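Local coordinates for odorant binding protein OBP69a (Ceratitis capitata, PDB 6HHE) that probably binds small odorant molecules, as a secreted, all-helical member of the insect pheromone- and general-odorant-binding protein family, at residues V81-T86 against K109-I114; G36-N41 against T99-T104; T22-D27 against K45-C50. All blocks are in the same frame, centred on the assembly; numbering follows the deposited sequence.

Interaction 1 of 3, residues V81-T86 against K109-I114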
loop_
_atom_site.group_PDB
_atom_site.type_symbol
_atom_site.label_atom_id
_atom_site.label_comp_id
_atom_site.label_asym_id
_atom_site.label_seq_id
_atom_site.Cartn_x
_atom_site.Cartn_y
_atom_site.Cartn_z
ATOM N N VAL A 81 -11.577 -5.243 -4.463
ATOM C CA VAL A 81 -11.509 -4.257 -3.391
ATOM C C VAL A 81 -12.340 -4.677 -2.201
ATOM O O VAL A 81 -11.896 -4.558 -1.053
ATOM C CB VAL A 81 -11.942 -2.894 -3.927
ATOM C CG1 VAL A 81 -12.107 -1.911 -2.787
ATOM C CG2 VAL A 81 -10.988 -2.390 -4.969
ATOM N N GLU A 82 -13.563 -5.163 -2.441
ATOM C CA GLU A 82 -14.391 -5.604 -1.323
ATOM C C GLU A 82 -13.703 -6.676 -0.508
ATOM O O GLU A 82 -13.759 -6.642 0.719
ATOM C CB GLU A 82 -15.731 -6.113 -1.818
ATOM C CG GLU A 82 -16.552 -5.087 -2.416
ATOM C CD GLU A 82 -17.941 -5.549 -2.588
ATOM O OE1 GLU A 82 -18.261 -6.748 -2.480
ATOM O OE2 GLU A 82 -18.723 -4.655 -2.825
ATOM N N GLU A 83 -13.060 -7.631 -1.169
ATOM C CA GLU A 83 -12.436 -8.712 -0.419
ATOM C C GLU A 83 -11.279 -8.199 0.430
ATOM O O GLU A 83 -11.122 -8.610 1.596
ATOM C CB GLU A 83 -11.998 -9.818 -1.368
ATOM C CG GLU A 83 -11.233 -10.896 -0.641
ATOM C CD GLU A 83 -10.599 -11.942 -1.514
ATOM O OE1 GLU A 83 -9.917 -11.614 -2.479
ATOM O OE2 GLU A 83 -10.770 -13.155 -1.193
ATOM N N LEU A 84 -10.457 -7.297 -0.113
ATOM C CA LEU A 84 -9.345 -6.753 0.677
ATOM C C LEU A 84 -9.837 -5.935 1.854
ATOM O O LEU A 84 -9.331 -6.074 2.983
ATOM C CB LEU A 84 -8.434 -5.911 -0.210
ATOM C CG LEU A 84 -7.666 -6.677 -1.274
ATOM C CD1 LEU A 84 -7.049 -5.736 -2.252
ATOM C CD2 LEU A 84 -6.553 -7.501 -0.619
ATOM N N HIS A 85 -10.876 -5.139 1.634
ATOM C CA HIS A 85 -11.434 -4.319 2.687
ATOM C C HIS A 85 -12.045 -5.170 3.789
ATOM O O HIS A 85 -11.772 -4.960 4.982
ATOM C CB HIS A 85 -12.501 -3.401 2.073
ATOM C CG HIS A 85 -13.276 -2.684 3.111
ATOM N ND1 HIS A 85 -12.744 -1.642 3.838
ATOM C CD2 HIS A 85 -14.502 -2.927 3.628
ATOM C CE1 HIS A 85 -13.629 -1.246 4.739
ATOM N NE2 HIS A 85 -14.702 -2.007 4.630
ATOM N N THR A 86 -12.838 -6.169 3.410
ATOM C CA THR A 86 -13.531 -6.945 4.452
ATOM C C THR A 86 -12.565 -7.877 5.161
ATOM O O THR A 86 -12.696 -8.089 6.382
ATOM C CB THR A 86 -14.701 -7.723 3.850
ATOM O OG1 THR A 86 -14.236 -8.687 2.905
ATOM C CG2 THR A 86 -15.705 -6.810 3.214
ATOM N N LYS A 109 -1.167 -11.197 1.687
ATOM C CA LYS A 109 -1.635 -12.557 1.991
ATOM C C LYS A 109 -2.975 -12.843 1.331
ATOM O O LYS A 109 -3.222 -13.981 0.883
ATOM C CB LYS A 109 -1.777 -12.774 3.506
ATOM C CG LYS A 109 -0.455 -12.891 4.241
ATOM C CD LYS A 109 -0.670 -13.185 5.719
ATOM C CE LYS A 109 0.658 -13.205 6.461
ATOM N NZ LYS A 109 1.384 -11.915 6.279
ATOM N N THR A 110 -3.838 -11.818 1.199
ATOM C CA THR A 110 -5.213 -11.990 0.728
ATOM C C THR A 110 -5.304 -12.055 -0.782
ATOM O O THR A 110 -6.023 -12.909 -1.319
ATOM C CB THR A 110 -6.068 -10.854 1.277
ATOM O OG1 THR A 110 -5.991 -10.938 2.715
ATOM C CG2 THR A 110 -7.529 -10.948 0.820
ATOM N N ASN A 111 -4.593 -11.179 -1.490
ATOM C CA ASN A 111 -4.597 -11.184 -2.946
ATOM C C ASN A 111 -3.191 -10.960 -3.471
ATOM O O ASN A 111 -2.820 -9.842 -3.859
ATOM C CB ASN A 111 -5.552 -10.116 -3.499
ATOM C CG ASN A 111 -5.915 -10.404 -4.926
ATOM O OD1 ASN A 111 -5.092 -10.916 -5.702
ATOM N ND2 ASN A 111 -7.153 -10.056 -5.292
ATOM N N PRO A 112 -2.371 -11.995 -3.495
ATOM C CA PRO A 112 -0.999 -11.817 -3.941
ATOM C C PRO A 112 -0.858 -11.399 -5.381
ATOM O O PRO A 112 0.109 -10.712 -5.714
ATOM C CB PRO A 112 -0.354 -13.196 -3.684
ATOM C CG PRO A 112 -1.443 -14.121 -3.504
ATOM C CD PRO A 112 -2.635 -13.328 -2.953
ATOM N N VAL A 113 -1.760 -11.828 -6.269
ATOM C CA VAL A 113 -1.653 -11.427 -7.663
ATOM C C VAL A 113 -1.731 -9.927 -7.762
ATOM O O VAL A 113 -0.869 -9.276 -8.354
ATOM C CB VAL A 113 -2.754 -12.091 -8.495
ATOM C CG1 VAL A 113 -2.870 -11.454 -9.860
ATOM C CG2 VAL A 113 -2.366 -13.609 -8.665
ATOM N N ILE A 114 -2.809 -9.349 -7.207
ATOM C CA ILE A 114 -2.964 -7.915 -7.321
ATOM C C ILE A 114 -1.845 -7.175 -6.596
ATOM O O ILE A 114 -1.345 -6.156 -7.098
ATOM C CB ILE A 114 -4.367 -7.544 -6.798
ATOM C CG1 ILE A 114 -5.438 -8.119 -7.675
ATOM C CG2 ILE A 114 -4.513 -6.009 -6.699
ATOM C CD1 ILE A 114 -5.458 -7.632 -9.184
HETATM O O HOH W 1 -9.021 -9.273 -3.323
HETATM O O HOH W 2 -7.745 -13.119 -3.384
#
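Part of the wall of a pocket that holds a 2-(2-methoxyethoxy)ethanol molecule, probably taken up from the crystallisation liquor, forms where helix 78-88 of this insect odorant-binding fold meets the break between helices 96-110 and 112-121. Thr110 carries most of the apolar contact: its methyl CG2, anti to the backbone N, packs on CD2 of Leu84 at 3.9 Å and on CG of Glu83 at 4.0 Å, each pair sliding past in opposite directions. The hydroxyl of Thr110 is turned back to Cys106 O within its own helix. CD2 of Leu84 also meets CB of Asn111 at 4.0 Å. Asn111 is the N-cap of helix 112-121. Its OD1 accepts from Ile114 N at 3.2 Å, nearly straight at 174°, with the donor above the carbonyl plane. That bond holds the amide so that ND2 is offered to the bound molecule, which accepts a hydrogen bond from it. The extended side chain of Glu83 reaches the same amide through water: one water donates to Glu83 OE1 at 2.6 Å and accepts from Asn111 ND2, while a second donates to OE1 and to Thr110 O. Two water donors on one oxygen suit a carboxylate, and between these two segments the polar link runs through water.

Interaction 2 of 3, residues G36-N41 against T99-T104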
loop_
_atom_site.group_PDB
_atom_site.type_symbol
_atom_site.label_atom_id
_atom_site.label_comp_id
_atom_site.label_asym_id
_atom_site.label_seq_id
_atom_site.Cartn_x
_atom_site.Cartn_y
_atom_site.Cartn_z
ATOM N N GLY A 36 9.785 -12.026 -1.791
ATOM C CA GLY A 36 8.399 -12.225 -1.441
ATOM C C GLY A 36 8.019 -11.803 -0.044
ATOM O O GLY A 36 6.879 -12.052 0.379
ATOM N N LYS A 37 8.935 -11.147 0.682
ATOM C CA LYS A 37 8.733 -10.744 2.074
ATOM C C LYS A 37 9.123 -9.273 2.121
ATOM O O LYS A 37 10.276 -8.935 1.850
ATOM C CB LYS A 37 9.570 -11.582 3.032
ATOM C CG LYS A 37 9.467 -11.192 4.492
ATOM C CD LYS A 37 10.278 -12.195 5.314
ATOM C CE LYS A 37 10.016 -12.095 6.792
ATOM N NZ LYS A 37 10.338 -10.786 7.279
ATOM N N MET A 38 8.166 -8.393 2.397
ATOM C CA MET A 38 8.560 -6.965 2.552
ATOM C C MET A 38 9.521 -6.804 3.720
ATOM O O MET A 38 9.222 -7.257 4.843
ATOM C CB MET A 38 7.408 -6.017 2.841
ATOM C CG MET A 38 6.325 -6.017 1.799
ATOM S SD MET A 38 5.257 -4.597 2.049
ATOM C CE MET A 38 4.428 -5.015 3.532
ATOM N N PRO A 39 10.664 -6.176 3.519
ATOM C CA PRO A 39 11.580 -5.993 4.644
ATOM C C PRO A 39 11.019 -4.980 5.635
ATOM O O PRO A 39 10.353 -3.985 5.271
ATOM C CB PRO A 39 12.870 -5.521 3.966
ATOM C CG PRO A 39 12.391 -4.810 2.721
ATOM C CD PRO A 39 11.235 -5.682 2.254
ATOM N N ASN A 40 11.286 -5.232 6.924
ATOM C CA ASN A 40 10.778 -4.386 8.006
ATOM C C ASN A 40 11.641 -3.144 8.189
ATOM O O ASN A 40 12.316 -2.963 9.199
ATOM C CB ASN A 40 10.739 -5.186 9.301
ATOM C CG ASN A 40 9.447 -5.932 9.456
ATOM O OD1 ASN A 40 9.282 -7.004 8.899
ATOM N ND2 ASN A 40 8.513 -5.355 10.202
ATOM N N ASN A 41 11.711 -2.333 7.148
ATOM C CA ASN A 41 12.506 -1.120 7.186
ATOM C C ASN A 41 11.531 0.034 7.261
ATOM O O ASN A 41 10.519 0.088 6.500
ATOM C CB ASN A 41 13.412 -1.009 5.956
ATOM C CG ASN A 41 14.540 -2.042 5.952
ATOM O OD1 ASN A 41 14.418 -3.148 5.400
ATOM N ND2 ASN A 41 15.660 -1.663 6.548
ATOM N N THR A 99 0.767 0.947 10.757
ATOM C CA THR A 99 -0.551 0.531 10.274
ATOM C C THR A 99 -0.539 0.280 8.772
ATOM O O THR A 99 -1.088 -0.728 8.304
ATOM C CB THR A 99 -1.616 1.575 10.597
ATOM O OG1 THR A 99 -1.671 1.752 12.018
ATOM C CG2 THR A 99 -2.972 1.123 10.129
ATOM N N ALA A 100 0.058 1.190 7.989
ATOM C CA ALA A 100 0.092 0.959 6.544
ATOM C C ALA A 100 0.797 -0.352 6.223
ATOM O O ALA A 100 0.342 -1.117 5.352
ATOM C CB ALA A 100 0.805 2.112 5.839
ATOM N N PHE A 101 1.900 -0.631 6.922
ATOM C CA PHE A 101 2.694 -1.828 6.658
ATOM C C PHE A 101 1.938 -3.079 7.029
ATOM O O PHE A 101 1.859 -4.020 6.217
ATOM C CB PHE A 101 3.997 -1.761 7.448
ATOM C CG PHE A 101 4.993 -2.848 7.123
ATOM C CD1 PHE A 101 5.806 -2.738 6.008
ATOM C CD2 PHE A 101 5.152 -3.918 7.972
ATOM C CE1 PHE A 101 6.811 -3.708 5.753
ATOM C CE2 PHE A 101 6.108 -4.903 7.703
ATOM C CZ PHE A 101 6.910 -4.794 6.595
ATOM N N LEU A 102 1.391 -3.118 8.251
ATOM C CA LEU A 102 0.644 -4.301 8.700
ATOM C C LEU A 102 -0.577 -4.551 7.822
ATOM O O LEU A 102 -0.894 -5.711 7.508
ATOM C CB LEU A 102 0.225 -4.113 10.157
ATOM C CG LEU A 102 1.385 -4.074 11.146
ATOM C CD1 LEU A 102 0.820 -3.593 12.478
ATOM C CD2 LEU A 102 2.045 -5.434 11.251
ATOM N N THR A 103 -1.289 -3.476 7.437
ATOM C CA THR A 103 -2.459 -3.650 6.589
ATOM C C THR A 103 -2.036 -4.180 5.231
ATOM O O THR A 103 -2.676 -5.093 4.690
ATOM C CB THR A 103 -3.231 -2.333 6.474
ATOM O OG1 THR A 103 -3.594 -1.909 7.810
ATOM C CG2 THR A 103 -4.509 -2.510 5.666
ATOM N N THR A 104 -0.902 -3.691 4.698
ATOM C CA THR A 104 -0.449 -4.153 3.387
ATOM C C THR A 104 0.058 -5.592 3.452
ATOM O O THR A 104 -0.143 -6.342 2.479
ATOM C CB THR A 104 0.618 -3.203 2.838
ATOM O OG1 THR A 104 0.019 -1.928 2.622
ATOM C CG2 THR A 104 1.156 -3.711 1.518
#
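In the all-helical odorant-binding fold, the loop between helices 26-35 and 42-55 closes over helix 96-110 at the Phe101 ring, and the centre of this contact is a Met-aromatic pair. Phe101 leaves its helix with CG anti to the backbone N, and Met38 reaches it tip to tip. The methyl CE of Met38 makes a CH-pi contact, lying over one face 3.9 Å from the centroid of the Phe101 ring and 27° off the normal, displaced toward the rim near CD1 and CE1. Met38 SD stands farther off, 4.9 Å from the Phe101 centroid and oblique. The bend of the methionine at chi3 (-70°) turns CE onto the ring, and Met38 CE also touches Thr104 CG2 at 4.1 Å, one helical turn on from Phe101.

Polar groups gather round the same ring. Met38 O lies at the edge, in its plane, and Pro39 O approaches Phe101 CE1 obliquely at 3.6 Å. Asn40, the central residue of an inverse gamma turn, has its side chain across that of Phe101 at about a right angle, with amide and ring planes 64° apart, and brings ND2 to 3.5 Å from Phe101 CE2. Lys45 adds a cation-pi interaction, while Ile48 and Phe119 extend the packing around Met38 and Thr104.

Each segment also has hydrogen bonds of its own. The weak Asn41 N to Pro39 O bond closes the turn. In the helix, Ala100 O is gripped by two donors of Thr104, the backbone N and OG1; Thr104 OG1 lies 2.9 Å from Ala100 O, above the plane of that carbonyl.

Interaction 3 of 3, residues T22-D27 against K45-C50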
loop_
_atom_site.group_PDB
_atom_site.type_symbol
_atom_site.label_atom_id
_atom_site.label_comp_id
_atom_site.label_asym_id
_atom_site.label_seq_id
_atom_site.Cartn_x
_atom_site.Cartn_y
_atom_site.Cartn_z
ATOM N N THR A 22 10.100 10.087 1.676
ATOM C CA THR A 22 10.393 9.064 2.662
ATOM C C THR A 22 11.831 8.561 2.645
ATOM O O THR A 22 12.253 7.898 3.608
ATOM C CB THR A 22 9.490 7.836 2.493
ATOM O OG1 THR A 22 9.732 7.236 1.221
ATOM C CG2 THR A 22 8.043 8.235 2.641
ATOM N N GLY A 23 12.575 8.802 1.567
ATOM C CA GLY A 23 13.910 8.232 1.481
ATOM C C GLY A 23 13.989 6.732 1.255
ATOM O O GLY A 23 15.092 6.171 1.352
ATOM N N VAL A 24 12.877 6.072 0.916
ATOM C CA VAL A 24 12.934 4.669 0.495
ATOM C C VAL A 24 13.873 4.531 -0.696
ATOM O O VAL A 24 13.937 5.415 -1.573
ATOM C CB VAL A 24 11.522 4.137 0.173
ATOM C CG1 VAL A 24 10.980 4.711 -1.136
ATOM C CG2 VAL A 24 11.475 2.609 0.123
ATOM N N THR A 25 14.633 3.441 -0.720
ATOM C CA THR A 25 15.620 3.201 -1.757
ATOM C C THR A 25 15.256 1.955 -2.557
ATOM O O THR A 25 14.502 1.077 -2.098
ATOM C CB THR A 25 17.026 3.090 -1.170
ATOM O OG1 THR A 25 16.993 2.276 0.004
ATOM C CG2 THR A 25 17.547 4.449 -0.774
ATOM N N GLU A 26 15.758 1.903 -3.796
ATOM C CA GLU A 26 15.407 0.814 -4.710
ATOM C C GLU A 26 15.781 -0.562 -4.164
ATOM O O GLU A 26 15.074 -1.537 -4.439
ATOM C CB GLU A 26 16.064 1.041 -6.073
ATOM C CG GLU A 26 15.725 -0.003 -7.163
ATOM C CD GLU A 26 14.228 -0.119 -7.492
ATOM O OE1 GLU A 26 13.811 -1.157 -8.066
ATOM O OE2 GLU A 26 13.464 0.818 -7.186
ATOM N N ASP A 27 16.846 -0.668 -3.361
ATOM C CA ASP A 27 17.211 -1.961 -2.780
ATOM C C ASP A 27 16.086 -2.557 -1.944
ATOM O O ASP A 27 15.924 -3.790 -1.926
ATOM C CB ASP A 27 18.490 -1.840 -1.956
ATOM C CG ASP A 27 18.337 -0.910 -0.789
ATOM O OD1 ASP A 27 18.145 0.288 -1.052
ATOM O OD2 ASP A 27 18.404 -1.362 0.372
ATOM N N LYS A 45 7.945 1.212 5.183
ATOM C CA LYS A 45 6.653 1.373 5.841
ATOM C C LYS A 45 6.101 2.761 5.556
ATOM O O LYS A 45 4.907 2.925 5.257
ATOM C CB LYS A 45 6.804 1.172 7.364
ATOM C CG LYS A 45 7.410 -0.164 7.764
ATOM C CD LYS A 45 7.301 -0.341 9.284
ATOM C CE LYS A 45 7.970 -1.617 9.598
ATOM N NZ LYS A 45 8.118 -1.649 11.106
ATOM N N CYS A 46 6.951 3.768 5.641
ATOM C CA CYS A 46 6.466 5.126 5.447
ATOM C C CYS A 46 6.172 5.430 3.991
ATOM O O CYS A 46 5.258 6.217 3.735
ATOM C CB CYS A 46 7.446 6.121 6.002
ATOM S SG CYS A 46 7.505 6.097 7.815
ATOM N N PHE A 47 6.910 4.842 3.051
ATOM C CA PHE A 47 6.515 4.939 1.645
ATOM C C PHE A 47 5.111 4.409 1.443
ATOM O O PHE A 47 4.309 5.008 0.724
ATOM C CB PHE A 47 7.511 4.176 0.772
ATOM C CG PHE A 47 7.097 4.082 -0.651
ATOM C CD1 PHE A 47 7.337 5.146 -1.507
ATOM C CD2 PHE A 47 6.469 2.941 -1.129
ATOM C CE1 PHE A 47 6.898 5.055 -2.840
ATOM C CE2 PHE A 47 6.009 2.843 -2.459
ATOM C CZ PHE A 47 6.253 3.919 -3.309
ATOM N N ILE A 48 4.819 3.222 1.989
ATOM C CA ILE A 48 3.496 2.634 1.816
ATOM C C ILE A 48 2.440 3.539 2.432
ATOM O O ILE A 48 1.416 3.829 1.796
ATOM C CB ILE A 48 3.467 1.215 2.427
ATOM C CG1 ILE A 48 4.463 0.333 1.701
ATOM C CG2 ILE A 48 2.062 0.656 2.313
ATOM C CD1 ILE A 48 4.605 -1.027 2.293
ATOM N N HIS A 49 2.711 4.091 3.621
ATOM C CA HIS A 49 1.776 5.051 4.191
ATOM C C HIS A 49 1.582 6.257 3.279
ATOM O O HIS A 49 0.451 6.709 3.086
ATOM C CB HIS A 49 2.255 5.505 5.565
ATOM C CG HIS A 49 1.384 6.541 6.170
ATOM N ND1 HIS A 49 1.597 7.890 5.975
ATOM C CD2 HIS A 49 0.255 6.432 6.905
ATOM C CE1 HIS A 49 0.636 8.569 6.580
ATOM N NE2 HIS A 49 -0.175 7.712 7.173
ATOM N N CYS A 50 2.671 6.760 2.700
ATOM C CA CYS A 50 2.635 7.934 1.815
ATOM C C CYS A 50 1.717 7.681 0.638
ATOM O O CYS A 50 0.904 8.554 0.281
ATOM C CB CYS A 50 4.072 8.218 1.360
ATOM S SG CYS A 50 4.219 9.769 0.304
#
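Thr22 and Val24, at the turn between helices 10-22 and 26-35, both cross the Phe47 side chain obliquely where it leaves helix 42-55. Thr22 presses its methyl onto the helix backbone: CG2, anti to the carbonyl carbon, lies 3.6 Å from Cys46 O and equally close to Phe47 N, with CB of Cys46 and CB of Cys50 beside it. Its hydroxyl takes the crowded position between backbone N and carbonyl carbon (chi1 63°), which sets OG1 3.8 Å from Phe47 CB, at the edge of the ring and near its plane. OG1 is hydrogen-bonded to Cys18 O and also accepts a weak bond from Val24 N, so the polar end is held by its own helix and, weakly, by the turn that follows, while the methyl does the packing. An alanine here would remove CG2 and OG1, and would probably loosen both the seating on Cys46 and Phe47 and the tie back to Cys18.

Val24 has CG1 in the crowded position too (chi1 73°), and this branch meets Phe47 CD1 at 3.7 Å in an oblique approach. Phe47, with CG anti to the backbone N (chi1 173°), sends its ring past both residues. Between Thr22 and Val24, Gly23, just after helix 10-22, has positive phi and turns the chain toward helix 26-35.

Disulfides characteristic of the family flank the contact: Cys50 is bonded to Cys18 of helix 10-22 and Cys46 to Cys97 of helix 96-110. Phe47 also packs on Ile19 and stacks edge-to-face with Phe29, so helix 42-55 is joined here to helices 10-22, 26-35 and 96-110.

In the fold
Interactions 2 and 3 are buried and touch each other, because the helix 42-55 segment of interaction 3 packs against both segments of interaction 2, with His49 against Ala100 among the pairs. Interaction 1 is only partly buried, lies on the opposite side of the chain's centre from interaction 3, and shares helix 96-110 with interaction 2, about 15 Å away between centres. Chemistry follows place. Both buried contacts are mainly apolar, a methionine methyl on a ring in interaction 2, and in interaction 3 a threonine methyl on a helix backbone with a valine beside a ring, whereas the pocket-side contact combines a small apolar patch with waters bridging a carboxylate, an amide and a backbone carbonyl.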